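Local coordinates for FAD-binding PCMH-type domain-containing protein (Gibberella zeae, PDB 6YJO) that carries covalently linked FAD and probably acts as an oxygen-dependent oxidoreductase, consistent with a role in the oxidation of oligosaccharides, at residues 34-39 with 44-49; 361-366 with 417-422; 368-373 with 378-383. One frame throughout, in Å; residues are numbered along the deposited sequence.

Interaction 1 (34-39 with 44-49); sequences ALNACL and VPYIPR
Val-44 N donates to Leu-39 O over 2.7 Å, with an N-H...O angle of 158°. The bond ties helix 32-41 to the chain that leaves it, and its donor stands tilted out of the carbonyl plane. The side chains of the same two residues meet at a slant, Leu-39 CD2 lying 3.9 Å from Val-44 CG1. The other branch of the leucine, CD1, reaches back to Tyr-46 CB at 3.8 Å, while Leu-39 CB lies near CD2 of the ring.

Beyond this apolar patch, the amide of Asn-36 lies over one face of the Tyr-46 ring. The planes are 26° apart, and Asn-36 CG sits above the ring centre at a height of 3.8 Å. Asn-36 ND2 hangs over the CE1 side, 3.5 Å from Tyr-46 CE1, and OD1 over the CB side, 3.6 Å from Tyr-46 CG. This is an amide-on-aromatic stack, and it buries OD1 without a polar partner in the model. On the same side of the ring, the backbone Asn-36 O comes within 3.2 Å of Tyr-46 CE2. With chi1 of 68°, Tyr-46 CG stands between its own backbone N and carbonyl carbon, which turns the ring toward the Asn-36 amide.

The pair joins the first modelled helix to the extended run before helix 52-57. The Val-44 side chain is about 14 Å from the bound FAD. Pro-45 and Ile-47 form backbone hydrogen bonds with Leu-74 and Ile-72, so this run lines up beside strand 71-73, an outermost strand of the small parallel sheet in the FAD-binding domain. Leu-39 and Val-44 also pack on helix 78-90, to which the Cys-38 to Cys-87 disulfide fastens helix 32-41.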
loop_
_atom_site.group_PDB
_atom_site.type_symbol
_atom_site.label_atom_id
_atom_site.label_comp_id
_atom_site.label_asym_id
_atom_site.label_seq_id
_atom_site.Cartn_x
_atom_site.Cartn_y
_atom_site.Cartn_z
ATOM N N ALA A 34 24.810 20.448 12.281
ATOM C CA ALA A 34 25.113 19.574 13.407
ATOM C C ALA A 34 24.979 18.116 12.992
ATOM O O ALA A 34 25.896 17.313 13.191
ATOM C CB ALA A 34 24.188 19.894 14.583
ATOM N N LEU A 35 23.832 17.764 12.404
ATOM C CA LEU A 35 23.623 16.459 11.789
ATOM C C LEU A 35 24.677 16.174 10.730
ATOM O O LEU A 35 25.591 15.376 10.957
ATOM C CB LEU A 35 22.230 16.382 11.159
ATOM C CG LEU A 35 21.094 15.770 11.978
ATOM C CD1 LEU A 35 19.745 16.089 11.353
ATOM C CD2 LEU A 35 21.289 14.269 12.087
ATOM N N ASN A 36 24.551 16.828 9.573
ATOM C CA ASN A 36 25.390 16.584 8.401
ATOM C C ASN A 36 26.842 16.311 8.772
ATOM O O ASN A 36 27.518 15.518 8.110
ATOM C CB ASN A 36 25.312 17.770 7.434
ATOM C CG ASN A 36 24.533 17.445 6.169
ATOM O OD1 ASN A 36 23.780 16.469 6.119
ATOM N ND2 ASN A 36 24.712 18.265 5.139
ATOM N N ALA A 37 27.336 16.970 9.822
ATOM C CA ALA A 37 28.691 16.704 10.288
ATOM C C ALA A 37 28.793 15.316 10.906
ATOM O O ALA A 37 29.671 14.526 10.543
ATOM C CB ALA A 37 29.122 17.775 11.286
ATOM N N CYS A 38 27.894 14.999 11.845
ATOM C CA CYS A 38 27.855 13.660 12.425
ATOM C C CYS A 38 27.832 12.596 11.336
ATOM O O CYS A 38 28.598 11.627 11.382
ATOM C CB CYS A 38 26.633 13.520 13.337
ATOM S SG CYS A 38 26.508 11.934 14.229
ATOM N N LEU A 39 26.961 12.772 10.338
ATOM C CA LEU A 39 26.829 11.791 9.267
ATOM C C LEU A 39 28.171 11.516 8.601
ATOM O O LEU A 39 28.546 10.359 8.396
ATOM C CB LEU A 39 25.803 12.289 8.247
ATOM C CG LEU A 39 24.354 12.365 8.733
ATOM C CD1 LEU A 39 23.519 13.216 7.787
ATOM C CD2 LEU A 39 23.759 10.969 8.869
ATOM N N VAL A 44 28.604 8.294 6.676
ATOM C CA VAL A 44 27.274 8.020 6.139
ATOM C C VAL A 44 27.075 8.949 4.948
ATOM O O VAL A 44 27.087 10.177 5.126
ATOM C CB VAL A 44 26.173 8.238 7.189
ATOM C CG1 VAL A 44 24.793 8.073 6.551
ATOM C CG2 VAL A 44 26.345 7.281 8.365
ATOM N N PRO A 45 26.904 8.438 3.730
ATOM C CA PRO A 45 26.632 9.332 2.600
ATOM C C PRO A 45 25.438 10.228 2.891
ATOM O O PRO A 45 24.377 9.762 3.314
ATOM C CB PRO A 45 26.346 8.367 1.443
ATOM C CG PRO A 45 27.012 7.098 1.817
ATOM C CD PRO A 45 26.951 7.023 3.317
ATOM N N TYR A 46 25.617 11.529 2.677
ATOM C CA TYR A 46 24.541 12.487 2.869
ATOM C C TYR A 46 24.439 13.399 1.647
ATOM O O TYR A 46 25.387 13.543 0.873
ATOM C CB TYR A 46 24.736 13.326 4.148
ATOM C CG TYR A 46 25.902 14.300 4.135
ATOM C CD1 TYR A 46 25.923 15.393 3.272
ATOM C CD2 TYR A 46 26.961 14.152 5.016
ATOM C CE1 TYR A 46 26.978 16.286 3.267
ATOM C CE2 TYR A 46 28.016 15.045 5.021
ATOM C CZ TYR A 46 28.023 16.109 4.146
ATOM O OH TYR A 46 29.077 16.995 4.153
ATOM N N ILE A 47 23.274 14.005 1.518
ATOM C CA ILE A 47 23.026 14.989 0.426
ATOM C C ILE A 47 23.304 16.369 1.007
ATOM O O ILE A 47 22.699 16.757 2.009
ATOM C CB ILE A 47 21.581 14.882 -0.068
ATOM C CG1 ILE A 47 21.303 13.479 -0.621
ATOM C CG2 ILE A 47 21.320 15.950 -1.125
ATOM C CD1 ILE A 47 22.269 13.033 -1.701
ATOM N N PRO A 48 24.212 17.146 0.392
ATOM C CA PRO A 48 24.512 18.475 0.946
ATOM C C PRO A 48 23.300 19.391 0.877
ATOM O O PRO A 48 22.564 19.414 -0.113
ATOM C CB PRO A 48 25.660 18.978 0.059
ATOM C CG PRO A 48 25.526 18.215 -1.215
ATOM C CD PRO A 48 24.978 16.871 -0.833
ATOM N N ARG A 49 23.101 20.151 1.952
ATOM C CA ARG A 49 21.934 21.014 2.074
ATOM C C ARG A 49 21.836 21.982 0.899
ATOM O O ARG A 49 22.843 22.439 0.352
ATOM C CB ARG A 49 21.997 21.796 3.388
ATOM C CG ARG A 49 20.773 22.646 3.687
ATOM C CD ARG A 49 19.817 21.925 4.623
ATOM N NE ARG A 49 18.709 22.779 5.043
ATOM C CZ ARG A 49 17.811 22.439 5.963
ATOM N NH1 ARG A 49 17.890 21.261 6.568
ATOM N NH2 ARG A 49 16.836 23.281 6.283
#

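Interaction 2 (361-366 with 417-422)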
loop_
_atom_site.group_PDB
_atom_site.type_symbol
_atom_site.label_atom_id
_atom_site.label_comp_id
_atom_site.label_asym_id
_atom_site.label_seq_id
_atom_site.Cartn_x
_atom_site.Cartn_y
_atom_site.Cartn_z
ATOM N N LYS A 361 -27.435 1.774 -1.378
ATOM C CA LYS A 361 -28.309 2.802 -1.937
ATOM C C LYS A 361 -27.861 4.196 -1.507
ATOM O O LYS A 361 -27.947 5.146 -2.294
ATOM C CB LYS A 361 -29.763 2.538 -1.528
ATOM C CG LYS A 361 -30.390 1.345 -2.245
ATOM C CD LYS A 361 -31.657 0.835 -1.558
ATOM C CE LYS A 361 -32.858 1.754 -1.769
ATOM N NZ LYS A 361 -34.112 1.174 -1.198
ATOM N N SER A 362 -27.364 4.336 -0.273
ATOM C CA SER A 362 -26.874 5.633 0.189
ATOM C C SER A 362 -25.621 6.050 -0.570
ATOM O O SER A 362 -25.457 7.228 -0.903
ATOM C CB SER A 362 -26.599 5.584 1.693
ATOM O OG SER A 362 -26.015 6.797 2.142
ATOM N N PHE A 363 -24.726 5.098 -0.849
ATOM C CA PHE A 363 -23.525 5.413 -1.616
ATOM C C PHE A 363 -23.881 5.859 -3.028
ATOM O O PHE A 363 -23.349 6.855 -3.526
ATOM C CB PHE A 363 -22.597 4.198 -1.652
ATOM C CG PHE A 363 -21.473 4.316 -2.648
ATOM C CD1 PHE A 363 -20.536 5.329 -2.540
ATOM C CD2 PHE A 363 -21.350 3.408 -3.689
ATOM C CE1 PHE A 363 -19.502 5.440 -3.453
ATOM C CE2 PHE A 363 -20.319 3.512 -4.605
ATOM C CZ PHE A 363 -19.393 4.531 -4.487
ATOM N N ALA A 364 -24.809 5.151 -3.675
ATOM C CA ALA A 364 -25.138 5.432 -5.069
ATOM C C ALA A 364 -25.972 6.699 -5.207
ATOM O O ALA A 364 -25.923 7.355 -6.251
ATOM C CB ALA A 364 -25.873 4.237 -5.683
ATOM N N ARG A 365 -26.748 7.052 -4.177
ATOM C CA ARG A 365 -27.483 8.316 -4.187
ATOM C C ARG A 365 -26.527 9.494 -4.066
ATOM O O ARG A 365 -26.680 10.504 -4.761
ATOM C CB ARG A 365 -28.506 8.336 -3.045
ATOM C CG ARG A 365 -29.423 9.558 -3.002
ATOM C CD ARG A 365 -30.588 9.306 -2.045
ATOM N NE ARG A 365 -31.641 10.314 -2.131
ATOM C CZ ARG A 365 -32.860 10.170 -1.613
ATOM N NH1 ARG A 365 -33.192 9.055 -0.972
ATOM N NH2 ARG A 365 -33.754 11.143 -1.738
ATOM N N THR A 366 -25.530 9.370 -3.189
ATOM C CA THR A 366 -24.571 10.442 -2.963
ATOM C C THR A 366 -23.614 10.597 -4.141
ATOM O O THR A 366 -23.196 11.715 -4.455
ATOM C CB THR A 366 -23.807 10.153 -1.668
ATOM O OG1 THR A 366 -24.684 9.497 -0.741
ATOM C CG2 THR A 366 -23.293 11.436 -1.036
ATOM N N LEU A 417 -14.276 -5.922 1.161
ATOM C CA LEU A 417 -14.101 -4.940 0.102
ATOM C C LEU A 417 -13.038 -3.923 0.488
ATOM O O LEU A 417 -13.016 -3.439 1.623
ATOM C CB LEU A 417 -15.418 -4.224 -0.194
ATOM C CG LEU A 417 -16.589 -5.122 -0.595
ATOM C CD1 LEU A 417 -17.868 -4.303 -0.729
ATOM C CD2 LEU A 417 -16.279 -5.879 -1.888
ATOM N N LEU A 418 -12.165 -3.597 -0.465
ATOM C CA LEU A 418 -11.115 -2.597 -0.284
ATOM C C LEU A 418 -11.451 -1.402 -1.166
ATOM O O LEU A 418 -11.189 -1.415 -2.372
ATOM C CB LEU A 418 -9.740 -3.169 -0.621
ATOM C CG LEU A 418 -8.617 -2.136 -0.744
ATOM C CD1 LEU A 418 -8.450 -1.368 0.564
ATOM C CD2 LEU A 418 -7.304 -2.787 -1.165
ATOM N N TRP A 419 -12.027 -0.371 -0.556
ATOM C CA TRP A 419 -12.359 0.848 -1.277
ATOM C C TRP A 419 -11.169 1.795 -1.302
ATOM O O TRP A 419 -10.428 1.908 -0.322
ATOM C CB TRP A 419 -13.545 1.558 -0.624
ATOM C CG TRP A 419 -14.781 0.729 -0.453
ATOM C CD1 TRP A 419 -14.913 -0.416 0.279
ATOM C CD2 TRP A 419 -16.077 1.007 -0.997
ATOM N NE1 TRP A 419 -16.205 -0.878 0.208
ATOM C CE2 TRP A 419 -16.942 -0.022 -0.567
ATOM C CE3 TRP A 419 -16.591 2.021 -1.812
ATOM C CZ2 TRP A 419 -18.288 -0.065 -0.926
ATOM C CZ3 TRP A 419 -17.928 1.979 -2.163
ATOM C CH2 TRP A 419 -18.760 0.944 -1.722
ATOM N N GLN A 420 -10.989 2.480 -2.425
ATOM C CA GLN A 420 -10.089 3.620 -2.492
ATOM C C GLN A 420 -10.820 4.777 -3.152
ATOM O O GLN A 420 -11.432 4.609 -4.211
ATOM C CB GLN A 420 -8.802 3.305 -3.258
ATOM C CG GLN A 420 -7.752 4.391 -3.097
ATOM C CD GLN A 420 -6.522 4.174 -3.952
ATOM O OE1 GLN A 420 -5.510 4.856 -3.782
ATOM N NE2 GLN A 420 -6.602 3.232 -4.882
ATOM N N PHE A 421 -10.772 5.941 -2.512
ATOM C CA PHE A 421 -11.338 7.169 -3.052
ATOM C C PHE A 421 -10.184 8.108 -3.359
ATOM O O PHE A 421 -9.379 8.408 -2.471
ATOM C CB PHE A 421 -12.305 7.822 -2.062
ATOM C CG PHE A 421 -13.292 6.867 -1.443
ATOM C CD1 PHE A 421 -12.903 5.997 -0.435
ATOM C CD2 PHE A 421 -14.618 6.865 -1.841
ATOM C CE1 PHE A 421 -13.812 5.129 0.145
ATOM C CE2 PHE A 421 -15.532 6.001 -1.264
ATOM C CZ PHE A 421 -15.127 5.133 -0.269
ATOM N N SER A 422 -10.091 8.563 -4.605
ATOM C CA SER A 422 -9.043 9.485 -5.009
ATOM C C SER A 422 -9.641 10.724 -5.663
ATOM O O SER A 422 -10.764 10.713 -6.178
ATOM C CB SER A 422 -8.047 8.819 -5.968
ATOM O OG SER A 422 -7.274 7.841 -5.292
#
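Trp-419 reaches from strand 417-423 to the ring of Phe-363 on helix 357-371, bridging backbones whose nearest CA atoms, those of these two residues, are 12.1 Å apart. From CB, which points toward the helix, the indole is set by chi1 of -55°, CG lying anti to the carbonyl carbon. Its polar corner, NE1, is hydrogen-bonded to Thr-352 on the neighbouring strand 346-352, a grip that helps to fix the rotation of the ring. Farther along, CE3 passes 3.8 Å from CZ of Phe-421, the residue two places on in the same strand. The tip makes the contact: Trp-419 CZ3 stands over the centre of the Phe-363 ring, 3.7 Å from both CE2 and CZ of that ring. Trp-419 CH2 follows more loosely, 4.1 Å from Phe-363 CD2. The planes meet at 89° with centroids 5.1 Å apart, a T-shaped stack in which the tryptophan supplies the edge and the phenylalanine the face.

Phe-363 is flanked by Ile-382 and Ser-444 where helix 357-371 packs on the seven-stranded antiparallel sheet, the Trp-419 side chain lying about 8 Å from that of FAD-binding Tyr-457 and about 12 Å from the FAD. No N or O takes part, but the C-H edge against the pi face probably adds a weak electrostatic attraction to dispersion, which favours this near-perpendicular setting.

Interaction 3 (368-373 with 378-383); sequences FDNMND and HTWYIL
Asn-370 takes two bonds from segment 378-383, one from the loop residue His-378 onto its backbone oxygen and one from Trp-380, at the start of the strand, onto its side chain. His-378 NE2 donates to Asn-370 O over 3.0 Å, and the acceptor lies in the imidazole plane. Asp-373 N reaches the same oxygen from the opposite face of the carbonyl, so two donors hold this atom near the helix end. The side chain, its CG anti to the backbone N (chi1 -177°), extends to Trp-380, whose NE1 donates to Asn-370 OD1 over 3.0 Å. That donor comes from above the amide plane, 49° out of it, which makes the bond oblique. The other end of the amide, ND2, bonds weakly to Arg-377 O.

Next to the polar cluster, Met-371 CG packs at the indole edge, 3.8 Å from Trp-380 CZ2. Phe-441 of helix 431-446 meets the same indole edge-to-face.

The contact closes a short helix-to-strand connection, with both aromatic N-H groups turned onto one asparagine. As a donor, His-378 carries a hydrogen on NE2, consistent with either the neutral NE2-H tautomer or the charged imidazolium.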
loop_
_atom_site.group_PDB
_atom_site.type_symbol
_atom_site.label_atom_id
_atom_site.label_comp_id
_atom_site.label_asym_id
_atom_site.label_seq_id
_atom_site.Cartn_x
_atom_site.Cartn_y
_atom_site.Cartn_z
ATOM N N PHE A 368 -24.178 9.497 -7.557
ATOM C CA PHE A 368 -24.884 9.970 -8.743
ATOM C C PHE A 368 -25.460 11.359 -8.519
ATOM O O PHE A 368 -25.664 12.108 -9.482
ATOM C CB PHE A 368 -25.974 8.973 -9.141
ATOM C CG PHE A 368 -25.462 7.847 -9.994
ATOM C CD1 PHE A 368 -25.473 7.950 -11.375
ATOM C CD2 PHE A 368 -24.946 6.700 -9.414
ATOM C CE1 PHE A 368 -24.992 6.923 -12.164
ATOM C CE2 PHE A 368 -24.461 5.670 -10.199
ATOM C CZ PHE A 368 -24.485 5.783 -11.575
ATOM N N ASP A 369 -25.718 11.724 -7.262
ATOM C CA ASP A 369 -25.987 13.120 -6.938
ATOM C C ASP A 369 -24.858 14.009 -7.443
ATOM O O ASP A 369 -25.092 15.023 -8.110
ATOM C CB ASP A 369 -26.161 13.274 -5.426
ATOM C CG ASP A 369 -27.114 14.387 -5.062
ATOM O OD1 ASP A 369 -28.341 14.141 -5.060
ATOM O OD2 ASP A 369 -26.638 15.505 -4.768
ATOM N N ASN A 370 -23.619 13.624 -7.139
ATOM C CA ASN A 370 -22.454 14.358 -7.620
ATOM C C ASN A 370 -22.291 14.214 -9.129
ATOM O O ASN A 370 -22.026 15.198 -9.830
ATOM C CB ASN A 370 -21.203 13.862 -6.892
ATOM C CG ASN A 370 -19.957 14.626 -7.282
ATOM O OD1 ASN A 370 -19.351 14.363 -8.320
ATOM N ND2 ASN A 370 -19.560 15.576 -6.443
ATOM N N MET A 371 -22.443 12.992 -9.648
ATOM C CA MET A 371 -22.195 12.755 -11.071
ATOM C C MET A 371 -23.117 13.588 -11.956
ATOM O O MET A 371 -22.697 14.084 -13.008
ATOM C CB MET A 371 -22.352 11.265 -11.397
ATOM C CG MET A 371 -21.111 10.423 -11.141
ATOM S SD MET A 371 -21.358 8.687 -11.567
ATOM C CE MET A 371 -22.256 8.118 -10.137
ATOM N N ASN A 372 -24.375 13.747 -11.559
ATOM C CA ASN A 372 -25.350 14.448 -12.385
ATOM C C ASN A 372 -25.358 15.954 -12.159
ATOM O O ASN A 372 -26.123 16.659 -12.825
ATOM C CB ASN A 372 -26.750 13.881 -12.140
ATOM C CG ASN A 372 -26.864 12.426 -12.546
ATOM O OD1 ASN A 372 -26.242 11.992 -13.517
ATOM N ND2 ASN A 372 -27.649 11.662 -11.798
ATOM N N ASP A 373 -24.529 16.461 -11.248
ATOM C CA ASP A 373 -24.454 17.890 -10.958
ATOM C C ASP A 373 -23.343 18.499 -11.805
ATOM O O ASP A 373 -22.162 18.206 -11.597
ATOM C CB ASP A 373 -24.204 18.126 -9.471
ATOM C CG ASP A 373 -24.320 19.588 -9.081
ATOM O OD1 ASP A 373 -24.012 20.462 -9.919
ATOM O OD2 ASP A 373 -24.725 19.862 -7.931
ATOM N N HIS A 378 -15.771 16.961 -10.175
ATOM C CA HIS A 378 -15.773 15.711 -10.927
ATOM C C HIS A 378 -14.374 15.148 -11.136
ATOM O O HIS A 378 -14.173 14.317 -12.025
ATOM C CB HIS A 378 -16.444 15.920 -12.283
ATOM C CG HIS A 378 -17.908 16.207 -12.194
ATOM N ND1 HIS A 378 -18.560 17.025 -13.091
ATOM C CD2 HIS A 378 -18.849 15.777 -11.322
ATOM C CE1 HIS A 378 -19.839 17.090 -12.772
ATOM N NE2 HIS A 378 -20.040 16.343 -11.702
ATOM N N THR A 379 -13.406 15.583 -10.340
ATOM C CA THR A 379 -12.004 15.220 -10.543
ATOM C C THR A 379 -11.600 14.087 -9.606
ATOM O O THR A 379 -10.562 14.128 -8.945
ATOM C CB THR A 379 -11.119 16.452 -10.354
ATOM O OG1 THR A 379 -9.768 16.136 -10.723
ATOM C CG2 THR A 379 -11.168 16.953 -8.909
ATOM N N TRP A 380 -12.437 13.048 -9.561
ATOM C CA TRP A 380 -12.287 11.945 -8.625
ATOM C C TRP A 380 -12.466 10.623 -9.360
ATOM O O TRP A 380 -12.866 10.583 -10.527
ATOM C CB TRP A 380 -13.303 12.048 -7.478
ATOM C CG TRP A 380 -14.727 12.160 -7.953
ATOM C CD1 TRP A 380 -15.444 13.308 -8.122
ATOM C CD2 TRP A 380 -15.600 11.084 -8.332
ATOM N NE1 TRP A 380 -16.708 13.018 -8.579
ATOM C CE2 TRP A 380 -16.829 11.660 -8.718
ATOM C CE3 TRP A 380 -15.463 9.692 -8.384
ATOM C CZ2 TRP A 380 -17.912 10.893 -9.147
ATOM C CZ3 TRP A 380 -16.541 8.933 -8.810
ATOM C CH2 TRP A 380 -17.749 9.536 -9.186
ATOM N N TYR A 381 -12.148 9.535 -8.661
ATOM C CA TYR A 381 -12.479 8.185 -9.100
ATOM C C TYR A 381 -12.442 7.277 -7.877
ATOM O O TYR A 381 -11.931 7.652 -6.819
ATOM C CB TYR A 381 -11.530 7.686 -10.200
ATOM C CG TYR A 381 -10.108 7.460 -9.751
ATOM C CD1 TYR A 381 -9.735 6.276 -9.126
ATOM C CD2 TYR A 381 -9.130 8.423 -9.964
ATOM C CE1 TYR A 381 -8.431 6.062 -8.715
ATOM C CE2 TYR A 381 -7.824 8.218 -9.558
ATOM C CZ TYR A 381 -7.480 7.040 -8.937
ATOM O OH TYR A 381 -6.177 6.847 -8.535
ATOM N N ILE A 382 -12.987 6.073 -8.035
ATOM C CA ILE A 382 -13.128 5.129 -6.931
ATOM C C ILE A 382 -12.735 3.734 -7.405
ATOM O O ILE A 382 -13.123 3.307 -8.496
ATOM C CB ILE A 382 -14.568 5.133 -6.376
ATOM C CG1 ILE A 382 -14.898 6.512 -5.795
ATOM C CG2 ILE A 382 -14.745 4.032 -5.328
ATOM C CD1 ILE A 382 -16.338 6.678 -5.342
ATOM N N LEU A 383 -11.971 3.023 -6.576
ATOM C CA LEU A 383 -11.540 1.657 -6.857
ATOM C C LEU A 383 -12.011 0.757 -5.723
ATOM O O LEU A 383 -11.637 0.970 -4.563
ATOM C CB LEU A 383 -10.019 1.574 -7.009
ATOM C CG LEU A 383 -9.392 2.390 -8.140
ATOM C CD1 LEU A 383 -7.896 2.145 -8.217
ATOM C CD2 LEU A 383 -10.057 2.066 -9.462
#

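In the fold
Interactions 2 and 3 share helix 357-371 and fasten it to adjacent strands of one antiparallel sheet, their centres 10 Å apart; strand 380-386 pairs with 417-423 through Gln-420 N to Leu-383 O and Ser-422 N to Tyr-381 O. Interaction 2 is fully buried and purely aromatic, whereas interaction 3, at the helix end, is partly buried and led by hydrogen bonds. Interaction 1 stands apart, its centre 46 Å from that of interaction 2 and across the chain's centre. Also partly buried, it joins a helix to the loop after it, combining one backbone bond with amide-on-ring stacking and apolar packing.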